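PDB 5DL5: membrane protein, which forms an outer-membrane beta-barrel of the OprD porin family and probably lets small molecules, antibiotics among them, through. Local coordinates for residues S16-A21 / S63-G68; S119-R124 / T150-H155; S254-V259 / D362-N367; E271-N276 / T299-Y304. One frame throughout, in Å; residues are numbered along the deposited sequence.

Contact 1 (S16-A21 / S63-G68); sequences SEQSEA and SGFTPG
One side-chain nitrogen, NE2 of Gln18, uses both of its N-H groups on backbone carbonyls of the loop 63-68. Gln18 NE2 bonds Thr66 O at 2.8 Å and Gly68 O at 3.0 Å. The two acceptors lie close to the amide plane of Gln18. Thr66 O receives its proton in its own carbonyl plane, whereas the donor stands above the carbonyl plane of Gly68. A primary amide suits this buried place because it offers two divergent N-H groups and an acceptor: OE1 takes a bond from Arg117. The chain anti at chi1 (-178°) and bent at chi2 brings the amide there, its plane 80° from the Phe65 ring. Water 1 adds a bridge, donating to Gln18 O and accepting from Gly68 N. At the backbone angles of Gly68 a CB would jam against the carbonyl O of Pro67, which calls for glycine. Small Ala21, closing a type I turn from Gln18, puts CB 3.7 Å from Phe65 O. Earlier in the segment, Ser16 OG accepts from Ser19 N in an ST motif. The N-terminal segment thus lies against the loop joining strands 50-62 and 70-83, while strand 106-118 meets Glu17, Ala21 and Phe65 through Arg117.

Contact 2 (S119-R124 / T150-H155); sequences SNTTVR and TLLTSH
Two hydrogen bonds grip Thr121 OG1: it accepts from Ser154 OG at 3.2 Å and pairs with the carboxylate of Glu156. Threonine suits the spot because its hydroxyl lies beside the backbone N, facing its cross-strand partner, while CG2, anti to that N, turns to Leu152. The setting is a pair of neighbouring antiparallel strands in the wall of an OprD-type barrel, 121-124 against 150-155, whose axes run 170° apart with a closest approach of 4.6 Å. Hydrogen-bonded pairs alternate with non-hydrogen-bonded ones. Thr122 N to Thr153 O and Thr153 N to Thr122 O are nearly straight bonds of 2.8 Å, with the donors in the carbonyl planes. Arg124 N to Leu151 O and Leu151 N to Arg124 O repeat the pattern at 2.9 Å. In the non-hydrogen-bonded pairs, the CA-H groups of Thr121 and Val123 point at the carbonyls of Thr153 and Leu151. At the loop end, His155 N reaches Asn120 O at 2.9 Å from above the carbonyl plane. The side chains of Asn120 and His155 look elsewhere, both to Glu17 and His155 also to Glu161. Arg124 leaves its strand fully extended up to chi3, where it bends, and takes its guanidinium away to Glu62 and Ser113. Thr121, Val123, Leu152 and Ser154 share one face of the strand pair. On it Leu152 CD1 lies 4.0 Å from Val123 CG2, an ordinary apolar contact. The methyls farther along are pressed harder: Val123 CG1, anti to its backbone N, comes within 3.4 Å of Thr150 CG2, tighter than usual van der Waals contact.

Contact 3 (S254-V259 / D362-N367); sequences SATGTV and DIKVRN
Val259 and Arg366 reach for each other tip to tip, the methyl of one lying over a face of the flat guanidinium of the other. Val259 CG2, in the crowded position between backbone N and carbonyl carbon, approaches NH1 of Arg366 to 3.6 Å and its CZ to 4.0 Å. An apolar methyl fits there because the face of a guanidinium has no N-H to offer, its donors all pointing outward in the plane. Arg366 gets to this position by running straight from the backbone, anti at chi1 (177°) and chi2, before turning at chi3 (73°). The bend swings its head past the backbone of 254-259, so that Ala255 O lies at the edge of the guanidinium, near its plane. Across the segments Ala255 O nevertheless comes nearest to a carbon, Arg366 CD, at 3.4 Å, and no hydrogen bond joins the two segments. Beside this pair, Thr256 turns its methyl, CG2, to the chain stem of Lys364, meeting CB at 4.2 Å, and to Arg366 CB at 4.3 Å. Threonine offers that methyl to this contact and a hydroxyl for Asn329 and, weakly, for Asn301 O. Gly257 takes the positive phi that lets the loop turn after Thr256. At the start of the other segment, Asp362 and Ile363 both face Ala372 in a G1 beta bulge. What results is a long inter-strand loop of an OprD-family porin, the one between strands 233-246 and 273-286, leaning through van der Waals contact on the end of barrel strand 351-365.

Contact 4 (E271-N276 / T299-Y304); sequences EEKTNN and TGNVGY
Packing is tightest where Asn275 points its amide into the curled segment after Gly300. Its CG is anti to the backbone N (chi1 177°), and from there Asn275 ND2 gives a nearly straight bond of 2.9 Å to Val302 O, in the carbonyl plane and on a lone pair. Asn275 ND2 also bonds Asn298 OD1, while Asn275 OD1 rests 3.5 Å from Tyr304 CB, the amide and ring planes being 31° apart. A short amide suits this buried place because it can meet backbone polar groups without filling much room. Gly300 is equally constrained: its CA touches Thr274 O at 3.3 Å, and a side chain would collide with that oxygen. Next along, Asn301 OD1 accepts from Thr274 N beside the strand end at 3.0 Å, nearly along the C=O axis; the bond from Asn301 N to Thr274 O is weak and bent. Buried Lys273 crosses this amide at about a right angle, its methylenes on Asn301 and Val302, and carries its ammonium to the carbonyls of Thr256 and Thr258, with Glu271 as a salt-bridge partner.

Elsewhere the side chains are looser. Asn276 and Thr299 form a regular backbone pair with two bonds, yet their side chains meet chiefly as Thr299 OG1 against Asn276 CB, 3.5 Å apart, and the Asn276 amide turns to His243. At the other end exposed Glu272 points away, with a long, weak ion pair to Lys245. This is the open end of a porin beta hairpin, strands 273-286 and 289-300, where regular pairing gives way to a long loop.

Along the chain contact 1 closes before contact 2 opens, and both precede contacts 3 and 4, with contact 4 nested inside contact 3. Contacts 1 and 2 touch, their centres about 13 Å apart, through Gln18 N to Ser119 O and Glu17 N to Asn120 OD1. Contacts 3 and 4, centres about 10 Å apart, meet at Lys273. Contacts 2, 3 and 4 reach strands of the same barrel. Centres of contacts 1 and 3 are about 53 Å apart, on opposite sides of the chain's centre. In the usual porin topology the first pair would face the periplasm and the second the cell exterior, so the contacts probably lie toward opposite barrel ends, the first pair joining the N-terminal segment to strand ends, the second joining long loops to theirs.

Contact 1 (S16-A21 / S63-G68)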
loop_
_atom_site.group_PDB
_atom_site.type_symbol
_atom_site.label_atom_id
_atom_site.label_comp_id
_atom_site.label_asym_id
_atom_site.label_seq_id
_atom_site.Cartn_x
_atom_site.Cartn_y
_atom_site.Cartn_z
ATOM N N SER A 16 1.635 19.079 26.576
ATOM C CA SER A 16 2.197 18.423 25.348
ATOM C C SER A 16 2.052 16.947 25.435
ATOM O O SER A 16 1.699 16.454 26.482
ATOM C CB SER A 16 3.688 18.800 25.236
ATOM O OG SER A 16 4.475 18.165 26.293
ATOM N N GLU A 17 2.375 16.214 24.381
ATOM C CA GLU A 17 2.389 14.725 24.412
ATOM C C GLU A 17 3.438 14.248 25.416
ATOM O O GLU A 17 3.171 13.329 26.143
ATOM C CB GLU A 17 2.775 14.097 23.070
ATOM C CG GLU A 17 1.775 14.350 21.933
ATOM C CD GLU A 17 2.308 13.992 20.532
ATOM O OE1 GLU A 17 3.356 13.341 20.322
ATOM O OE2 GLU A 17 1.667 14.433 19.576
ATOM N N GLN A 18 4.619 14.883 25.474
ATOM C CA GLN A 18 5.646 14.408 26.442
ATOM C C GLN A 18 5.375 14.688 27.912
ATOM O O GLN A 18 5.643 13.823 28.754
ATOM C CB GLN A 18 7.071 14.749 26.042
ATOM C CG GLN A 18 8.134 14.193 27.047
ATOM C CD GLN A 18 8.113 12.696 27.320
ATOM O OE1 GLN A 18 7.693 11.924 26.502
ATOM N NE2 GLN A 18 8.703 12.282 28.461
ATOM N N SER A 19 4.730 15.808 28.217
ATOM C CA SER A 19 4.432 16.147 29.588
ATOM C C SER A 19 3.351 15.262 30.098
ATOM O O SER A 19 3.199 15.165 31.253
ATOM C CB SER A 19 4.056 17.605 29.787
ATOM O OG SER A 19 2.962 17.887 28.947
ATOM N N GLU A 20 2.588 14.636 29.250
ATOM C CA GLU A 20 1.579 13.691 29.744
ATOM C C GLU A 20 2.091 12.263 29.839
ATOM O O GLU A 20 1.302 11.384 30.101
ATOM C CB GLU A 20 0.276 13.722 28.841
ATOM C CG GLU A 20 -0.476 15.034 28.942
ATOM C CD GLU A 20 -0.672 15.422 30.396
ATOM O OE1 GLU A 20 -1.194 14.565 31.155
ATOM O OE2 GLU A 20 -0.225 16.527 30.831
ATOM N N ALA A 21 3.362 11.995 29.576
ATOM C CA ALA A 21 3.881 10.607 29.626
ATOM C C ALA A 21 3.540 9.991 31.002
ATOM O O ALA A 21 3.684 10.654 31.999
ATOM C CB ALA A 21 5.403 10.619 29.488
ATOM N N SER A 63 6.505 0.290 23.852
ATOM C CA SER A 63 6.618 0.753 25.202
ATOM C C SER A 63 5.942 2.107 25.311
ATOM O O SER A 63 5.719 2.727 24.317
ATOM C CB SER A 63 8.060 0.902 25.679
ATOM O OG SER A 63 8.763 1.960 25.098
ATOM N N GLY A 64 5.623 2.534 26.505
ATOM C CA GLY A 64 5.392 3.912 26.646
ATOM C C GLY A 64 6.710 4.731 26.662
ATOM O O GLY A 64 7.792 4.178 26.481
ATOM N N PHE A 65 6.622 6.014 27.014
ATOM C CA PHE A 65 7.816 6.864 27.096
ATOM C C PHE A 65 8.097 7.098 28.566
ATOM O O PHE A 65 7.203 7.354 29.416
ATOM C CB PHE A 65 7.722 8.220 26.306
ATOM C CG PHE A 65 7.720 8.094 24.810
ATOM C CD1 PHE A 65 6.519 7.868 24.152
ATOM C CD2 PHE A 65 8.899 8.225 24.039
ATOM C CE1 PHE A 65 6.479 7.804 22.781
ATOM C CE2 PHE A 65 8.840 8.177 22.622
ATOM C CZ PHE A 65 7.618 7.886 21.998
ATOM N N THR A 66 9.364 7.098 28.892
ATOM C CA THR A 66 9.701 7.497 30.251
ATOM C C THR A 66 9.321 8.996 30.466
ATOM O O THR A 66 9.370 9.761 29.532
ATOM C CB THR A 66 11.207 7.343 30.556
ATOM O OG1 THR A 66 12.002 8.024 29.556
ATOM C CG2 THR A 66 11.602 5.884 30.611
ATOM N N PRO A 67 8.966 9.374 31.680
ATOM C CA PRO A 67 8.624 10.740 32.045
ATOM C C PRO A 67 9.873 11.702 32.093
ATOM O O PRO A 67 10.976 11.221 32.287
ATOM C CB PRO A 67 7.931 10.589 33.406
ATOM C CG PRO A 67 8.449 9.295 33.974
ATOM C CD PRO A 67 8.868 8.426 32.825
ATOM N N GLY A 68 9.670 13.011 31.861
ATOM C CA GLY A 68 10.761 13.985 31.907
ATOM C C GLY A 68 10.702 14.850 30.710
ATOM O O GLY A 68 9.797 14.689 29.838
HETATM O O HOH W 1 6.976 13.719 31.208
#

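Contact 2 (S119-R124 / T150-H155)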
loop_
_atom_site.group_PDB
_atom_site.type_symbol
_atom_site.label_atom_id
_atom_site.label_comp_id
_atom_site.label_asym_id
_atom_site.label_seq_id
_atom_site.Cartn_x
_atom_site.Cartn_y
_atom_site.Cartn_z
ATOM N N SER A 119 8.335 17.461 23.832
ATOM C CA SER A 119 7.143 18.222 23.568
ATOM C C SER A 119 6.139 17.346 22.740
ATOM O O SER A 119 5.620 16.303 23.292
ATOM C CB SER A 119 7.586 19.556 23.012
ATOM O OG SER A 119 6.549 20.373 22.586
ATOM N N ASN A 120 5.811 17.770 21.505
ATOM C CA ASN A 120 5.011 16.993 20.581
ATOM C C ASN A 120 5.761 16.454 19.409
ATOM O O ASN A 120 5.149 16.187 18.328
ATOM C CB ASN A 120 3.877 17.837 20.047
ATOM C CG ASN A 120 3.076 18.410 21.181
ATOM O OD1 ASN A 120 2.427 17.699 21.918
ATOM N ND2 ASN A 120 3.204 19.681 21.374
ATOM N N THR A 121 7.029 16.184 19.580
ATOM C CA THR A 121 7.845 15.600 18.479
ATOM C C THR A 121 8.527 14.305 18.833
ATOM O O THR A 121 9.201 14.229 19.878
ATOM C CB THR A 121 8.934 16.658 18.105
ATOM O OG1 THR A 121 8.290 17.836 17.633
ATOM C CG2 THR A 121 9.888 16.152 17.062
ATOM N N THR A 122 8.377 13.269 18.006
ATOM C CA THR A 122 8.960 11.969 18.233
ATOM C C THR A 122 10.006 11.681 17.157
ATOM O O THR A 122 9.854 12.096 15.975
ATOM C CB THR A 122 7.844 10.936 18.216
ATOM O OG1 THR A 122 6.933 11.281 19.259
ATOM C CG2 THR A 122 8.322 9.510 18.512
ATOM N N VAL A 123 11.093 11.006 17.543
ATOM C CA VAL A 123 12.067 10.443 16.619
ATOM C C VAL A 123 12.145 8.949 16.875
ATOM O O VAL A 123 12.273 8.489 18.000
ATOM C CB VAL A 123 13.476 11.089 16.733
ATOM C CG1 VAL A 123 14.433 10.559 15.636
ATOM C CG2 VAL A 123 13.382 12.622 16.607
ATOM N N ARG A 124 12.018 8.152 15.841
ATOM C CA ARG A 124 12.139 6.706 15.951
ATOM C C ARG A 124 13.250 6.215 15.031
ATOM O O ARG A 124 13.230 6.486 13.811
ATOM C CB ARG A 124 10.839 6.101 15.607
ATOM C CG ARG A 124 10.820 4.605 15.607
ATOM C CD ARG A 124 9.493 4.061 15.168
ATOM N NE ARG A 124 8.327 4.425 15.962
ATOM C CZ ARG A 124 7.921 3.747 17.047
ATOM N NH1 ARG A 124 8.668 2.748 17.588
ATOM N NH2 ARG A 124 6.811 4.123 17.690
ATOM N N THR A 150 15.351 6.293 10.268
ATOM C CA THR A 150 14.981 7.255 11.264
ATOM C C THR A 150 13.816 8.103 10.777
ATOM O O THR A 150 13.885 8.564 9.647
ATOM C CB THR A 150 16.156 8.256 11.536
ATOM O OG1 THR A 150 17.226 7.508 11.971
ATOM C CG2 THR A 150 15.857 9.264 12.806
ATOM N N LEU A 151 12.773 8.249 11.581
ATOM C CA LEU A 151 11.638 9.063 11.245
ATOM C C LEU A 151 11.343 9.988 12.342
ATOM O O LEU A 151 11.139 9.596 13.519
ATOM C CB LEU A 151 10.390 8.225 11.014
ATOM C CG LEU A 151 9.111 8.942 10.570
ATOM C CD1 LEU A 151 9.288 9.488 9.181
ATOM C CD2 LEU A 151 7.815 8.067 10.599
ATOM N N LEU A 152 11.280 11.237 11.993
ATOM C CA LEU A 152 10.855 12.245 12.927
ATOM C C LEU A 152 9.443 12.681 12.553
ATOM O O LEU A 152 9.184 12.960 11.357
ATOM C CB LEU A 152 11.740 13.522 12.822
ATOM C CG LEU A 152 11.391 14.748 13.706
ATOM C CD1 LEU A 152 12.615 15.512 13.988
ATOM C CD2 LEU A 152 10.403 15.707 13.056
ATOM N N THR A 153 8.585 12.813 13.595
ATOM C CA THR A 153 7.189 13.127 13.474
ATOM C C THR A 153 6.857 14.245 14.483
ATOM O O THR A 153 6.952 14.064 15.691
ATOM C CB THR A 153 6.289 11.928 13.733
ATOM O OG1 THR A 153 6.664 10.920 12.811
ATOM C CG2 THR A 153 4.829 12.260 13.446
ATOM N N SER A 154 6.432 15.354 13.936
ATOM C CA SER A 154 6.111 16.525 14.684
ATOM C C SER A 154 4.663 16.973 14.636
ATOM O O SER A 154 4.039 17.236 13.533
ATOM C CB SER A 154 7.051 17.623 14.215
ATOM O OG SER A 154 6.715 18.719 14.962
ATOM N N HIS A 155 4.100 17.066 15.819
ATOM C CA HIS A 155 2.802 17.619 15.996
ATOM C C HIS A 155 2.857 18.884 16.820
ATOM O O HIS A 155 1.940 19.105 17.611
ATOM C CB HIS A 155 1.936 16.634 16.698
ATOM C CG HIS A 155 1.731 15.348 15.994
ATOM N ND1 HIS A 155 1.720 14.146 16.668
ATOM C CD2 HIS A 155 1.434 15.060 14.699
ATOM C CE1 HIS A 155 1.466 13.159 15.818
ATOM N NE2 HIS A 155 1.262 13.693 14.620
#

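Contact 3 (S254-V259 / D362-N367)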
loop_
_atom_site.group_PDB
_atom_site.type_symbol
_atom_site.label_atom_id
_atom_site.label_comp_id
_atom_site.label_asym_id
_atom_site.label_seq_id
_atom_site.Cartn_x
_atom_site.Cartn_y
_atom_site.Cartn_z
ATOM N N SER A 254 7.615 0.198 -18.228
ATOM C CA SER A 254 6.654 0.747 -19.284
ATOM C C SER A 254 7.236 1.955 -20.035
ATOM O O SER A 254 6.520 2.669 -20.663
ATOM C CB SER A 254 5.318 1.057 -18.524
ATOM O OG SER A 254 5.523 2.130 -17.605
ATOM N N ALA A 255 8.554 2.228 -19.995
ATOM C CA ALA A 255 9.086 3.485 -20.534
ATOM C C ALA A 255 8.898 3.533 -22.008
ATOM O O ALA A 255 8.898 2.476 -22.629
ATOM C CB ALA A 255 10.569 3.649 -20.284
ATOM N N THR A 256 8.707 4.745 -22.556
ATOM C CA THR A 256 8.714 4.914 -24.065
ATOM C C THR A 256 9.757 5.917 -24.396
ATOM O O THR A 256 10.448 6.440 -23.489
ATOM C CB THR A 256 7.328 5.374 -24.589
ATOM O OG1 THR A 256 6.796 6.446 -23.773
ATOM C CG2 THR A 256 6.400 4.214 -24.495
ATOM N N GLY A 257 9.891 6.195 -25.689
ATOM C CA GLY A 257 10.946 7.037 -26.165
ATOM C C GLY A 257 12.296 6.372 -26.102
ATOM O O GLY A 257 12.366 5.153 -26.214
ATOM N N THR A 258 13.361 7.199 -26.027
ATOM C CA THR A 258 14.745 6.692 -26.085
ATOM C C THR A 258 14.994 5.809 -24.812
ATOM O O THR A 258 14.906 6.355 -23.677
ATOM C CB THR A 258 15.784 7.848 -26.112
ATOM O OG1 THR A 258 15.571 8.726 -27.252
ATOM C CG2 THR A 258 17.291 7.297 -26.101
ATOM N N VAL A 259 15.202 4.492 -25.004
ATOM C CA VAL A 259 15.669 3.578 -23.987
ATOM C C VAL A 259 16.966 2.906 -24.465
ATOM O O VAL A 259 17.275 2.896 -25.633
ATOM C CB VAL A 259 14.689 2.407 -23.689
ATOM C CG1 VAL A 259 13.382 2.883 -23.123
ATOM C CG2 VAL A 259 14.400 1.589 -24.929
ATOM N N ASP A 362 -5.902 3.857 -23.788
ATOM C CA ASP A 362 -4.781 4.765 -24.161
ATOM C C ASP A 362 -3.405 4.282 -23.583
ATOM O O ASP A 362 -2.483 5.070 -23.383
ATOM C CB ASP A 362 -4.999 6.218 -23.705
ATOM C CG ASP A 362 -5.752 7.116 -24.783
ATOM O OD1 ASP A 362 -6.108 6.642 -25.879
ATOM O OD2 ASP A 362 -5.928 8.280 -24.413
ATOM N N ILE A 363 -3.278 3.014 -23.318
ATOM C CA ILE A 363 -2.036 2.504 -22.739
ATOM C C ILE A 363 -1.061 2.291 -23.885
ATOM O O ILE A 363 -1.389 1.621 -24.931
ATOM C CB ILE A 363 -2.220 1.158 -22.075
ATOM C CG1 ILE A 363 -3.219 1.227 -20.967
ATOM C CG2 ILE A 363 -0.823 0.648 -21.605
ATOM C CD1 ILE A 363 -3.771 -0.153 -20.620
ATOM N N LYS A 364 0.109 2.935 -23.724
ATOM C CA LYS A 364 1.224 2.789 -24.650
ATOM C C LYS A 364 2.105 1.624 -24.276
ATOM O O LYS A 364 2.595 1.596 -23.193
ATOM C CB LYS A 364 2.162 4.003 -24.676
ATOM C CG LYS A 364 1.629 5.240 -25.346
ATOM C CD LYS A 364 2.774 6.191 -25.658
ATOM C CE LYS A 364 2.204 7.585 -25.947
ATOM N NZ LYS A 364 3.284 8.574 -26.356
ATOM N N VAL A 365 2.345 0.724 -25.200
ATOM C CA VAL A 365 3.226 -0.412 -24.962
ATOM C C VAL A 365 4.248 -0.267 -26.058
ATOM O O VAL A 365 3.924 -0.164 -27.285
ATOM C CB VAL A 365 2.507 -1.744 -25.181
ATOM C CG1 VAL A 365 3.488 -2.881 -24.981
ATOM C CG2 VAL A 365 1.284 -1.901 -24.251
ATOM N N ARG A 366 5.501 -0.154 -25.602
ATOM C CA ARG A 366 6.577 0.390 -26.352
ATOM C C ARG A 366 6.785 -0.437 -27.586
ATOM O O ARG A 366 6.882 -1.637 -27.455
ATOM C CB ARG A 366 7.884 0.303 -25.447
ATOM C CG ARG A 366 9.127 0.812 -26.233
ATOM C CD ARG A 366 10.330 0.908 -25.285
ATOM N NE ARG A 366 10.763 -0.460 -25.002
ATOM C CZ ARG A 366 11.614 -1.145 -25.782
ATOM N NH1 ARG A 366 12.208 -0.574 -26.819
ATOM N NH2 ARG A 366 11.930 -2.398 -25.468
ATOM N N ASN A 367 6.877 0.173 -28.758
ATOM C CA ASN A 367 7.035 -0.532 -30.058
ATOM C C ASN A 367 5.890 -1.489 -30.484
ATOM O O ASN A 367 6.112 -2.307 -31.404
ATOM C CB ASN A 367 8.355 -1.348 -30.139
ATOM C CG ASN A 367 9.585 -0.486 -30.231
ATOM O OD1 ASN A 367 9.523 0.663 -30.698
ATOM N ND2 ASN A 367 10.723 -1.033 -29.769
#

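Contact 4 (E271-N276 / T299-Y304)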
loop_
_atom_site.group_PDB
_atom_site.type_symbol
_atom_site.label_atom_id
_atom_site.label_comp_id
_atom_site.label_asym_id
_atom_site.label_seq_id
_atom_site.Cartn_x
_atom_site.Cartn_y
_atom_site.Cartn_z
ATOM N N GLU A 271 18.210 6.645 -19.344
ATOM C CA GLU A 271 18.016 8.079 -19.170
ATOM C C GLU A 271 16.813 8.309 -18.289
ATOM O O GLU A 271 16.069 7.338 -17.992
ATOM C CB GLU A 271 17.824 8.788 -20.496
ATOM C CG GLU A 271 16.578 8.412 -21.229
ATOM C CD GLU A 271 16.539 9.084 -22.621
ATOM O OE1 GLU A 271 17.559 9.019 -23.340
ATOM O OE2 GLU A 271 15.463 9.659 -22.983
ATOM N N GLU A 272 16.687 9.556 -17.814
ATOM C CA GLU A 272 15.618 9.912 -16.871
ATOM C C GLU A 272 14.250 9.709 -17.606
ATOM O O GLU A 272 14.153 9.847 -18.846
ATOM C CB GLU A 272 15.828 11.334 -16.300
ATOM C CG GLU A 272 17.125 11.427 -15.494
ATOM C CD GLU A 272 17.193 12.583 -14.520
ATOM O OE1 GLU A 272 16.944 13.751 -14.892
ATOM O OE2 GLU A 272 17.532 12.325 -13.339
ATOM N N LYS A 273 13.253 9.291 -16.864
ATOM C CA LYS A 273 11.880 9.139 -17.367
ATOM C C LYS A 273 10.995 9.748 -16.289
ATOM O O LYS A 273 11.364 9.727 -15.104
ATOM C CB LYS A 273 11.579 7.659 -17.589
ATOM C CG LYS A 273 12.371 6.926 -18.668
ATOM C CD LYS A 273 12.114 7.431 -20.117
ATOM C CE LYS A 273 13.123 6.793 -21.066
ATOM N NZ LYS A 273 12.875 7.227 -22.445
ATOM N N THR A 274 9.907 10.359 -16.723
ATOM C CA THR A 274 9.018 11.100 -15.880
ATOM C C THR A 274 7.609 10.619 -16.062
ATOM O O THR A 274 7.155 10.406 -17.198
ATOM C CB THR A 274 9.130 12.595 -16.250
ATOM O OG1 THR A 274 10.369 13.062 -15.753
ATOM C CG2 THR A 274 8.044 13.483 -15.497
ATOM N N ASN A 275 6.911 10.510 -14.945
ATOM C CA ASN A 275 5.486 10.131 -14.890
ATOM C C ASN A 275 4.828 11.198 -14.091
ATOM O O ASN A 275 5.359 11.588 -13.045
ATOM C CB ASN A 275 5.273 8.881 -14.074
ATOM C CG ASN A 275 3.825 8.480 -13.926
ATOM O OD1 ASN A 275 3.238 8.639 -12.826
ATOM N ND2 ASN A 275 3.217 7.963 -15.031
ATOM N N ASN A 276 3.690 11.657 -14.550
ATOM C CA ASN A 276 2.658 12.258 -13.672
ATOM C C ASN A 276 1.374 11.373 -13.698
ATOM O O ASN A 276 0.913 10.950 -14.749
ATOM C CB ASN A 276 2.272 13.669 -14.129
ATOM C CG ASN A 276 3.466 14.589 -14.130
ATOM O OD1 ASN A 276 3.961 14.950 -13.097
ATOM N ND2 ASN A 276 4.010 14.838 -15.251
ATOM N N THR A 299 0.530 10.819 -17.470
ATOM C CA THR A 299 1.196 11.486 -18.600
ATOM C C THR A 299 2.744 11.310 -18.363
ATOM O O THR A 299 3.206 10.828 -17.271
ATOM C CB THR A 299 0.848 12.982 -18.646
ATOM O OG1 THR A 299 1.144 13.581 -17.406
ATOM C CG2 THR A 299 -0.574 13.202 -18.801
ATOM N N GLY A 300 3.514 11.697 -19.354
ATOM C CA GLY A 300 4.960 11.538 -19.427
ATOM C C GLY A 300 5.409 10.331 -20.236
ATOM O O GLY A 300 4.596 9.652 -20.846
ATOM N N ASN A 301 6.684 10.006 -20.194
ATOM C CA ASN A 301 7.207 8.930 -20.969
ATOM C C ASN A 301 7.428 7.590 -20.190
ATOM O O ASN A 301 8.215 6.716 -20.613
ATOM C CB ASN A 301 8.439 9.370 -21.779
ATOM C CG ASN A 301 9.537 9.891 -20.887
ATOM O OD1 ASN A 301 9.450 9.848 -19.630
ATOM N ND2 ASN A 301 10.526 10.447 -21.497
ATOM N N VAL A 302 6.712 7.409 -19.087
ATOM C CA VAL A 302 6.682 6.162 -18.405
ATOM C C VAL A 302 5.410 6.151 -17.689
ATOM O O VAL A 302 4.893 7.216 -17.306
ATOM C CB VAL A 302 7.980 5.969 -17.472
ATOM C CG1 VAL A 302 8.023 6.976 -16.323
ATOM C CG2 VAL A 302 8.102 4.583 -16.890
ATOM N N GLY A 303 4.905 4.943 -17.405
ATOM C CA GLY A 303 3.861 4.772 -16.408
ATOM C C GLY A 303 4.302 4.959 -14.959
ATOM O O GLY A 303 5.435 5.312 -14.695
ATOM N N TYR A 304 3.363 4.806 -14.046
ATOM C CA TYR A 304 3.580 4.911 -12.600
ATOM C C TYR A 304 4.181 3.564 -12.109
ATOM O O TYR A 304 3.485 2.732 -11.509
ATOM C CB TYR A 304 2.367 5.419 -11.856
ATOM C CG TYR A 304 2.639 5.671 -10.401
ATOM C CD1 TYR A 304 3.645 6.554 -10.025
ATOM C CD2 TYR A 304 1.998 4.971 -9.360
ATOM C CE1 TYR A 304 3.979 6.738 -8.711
ATOM C CE2 TYR A 304 2.270 5.237 -8.012
ATOM C CZ TYR A 304 3.317 6.053 -7.678
ATOM O OH TYR A 304 3.781 6.298 -6.387
#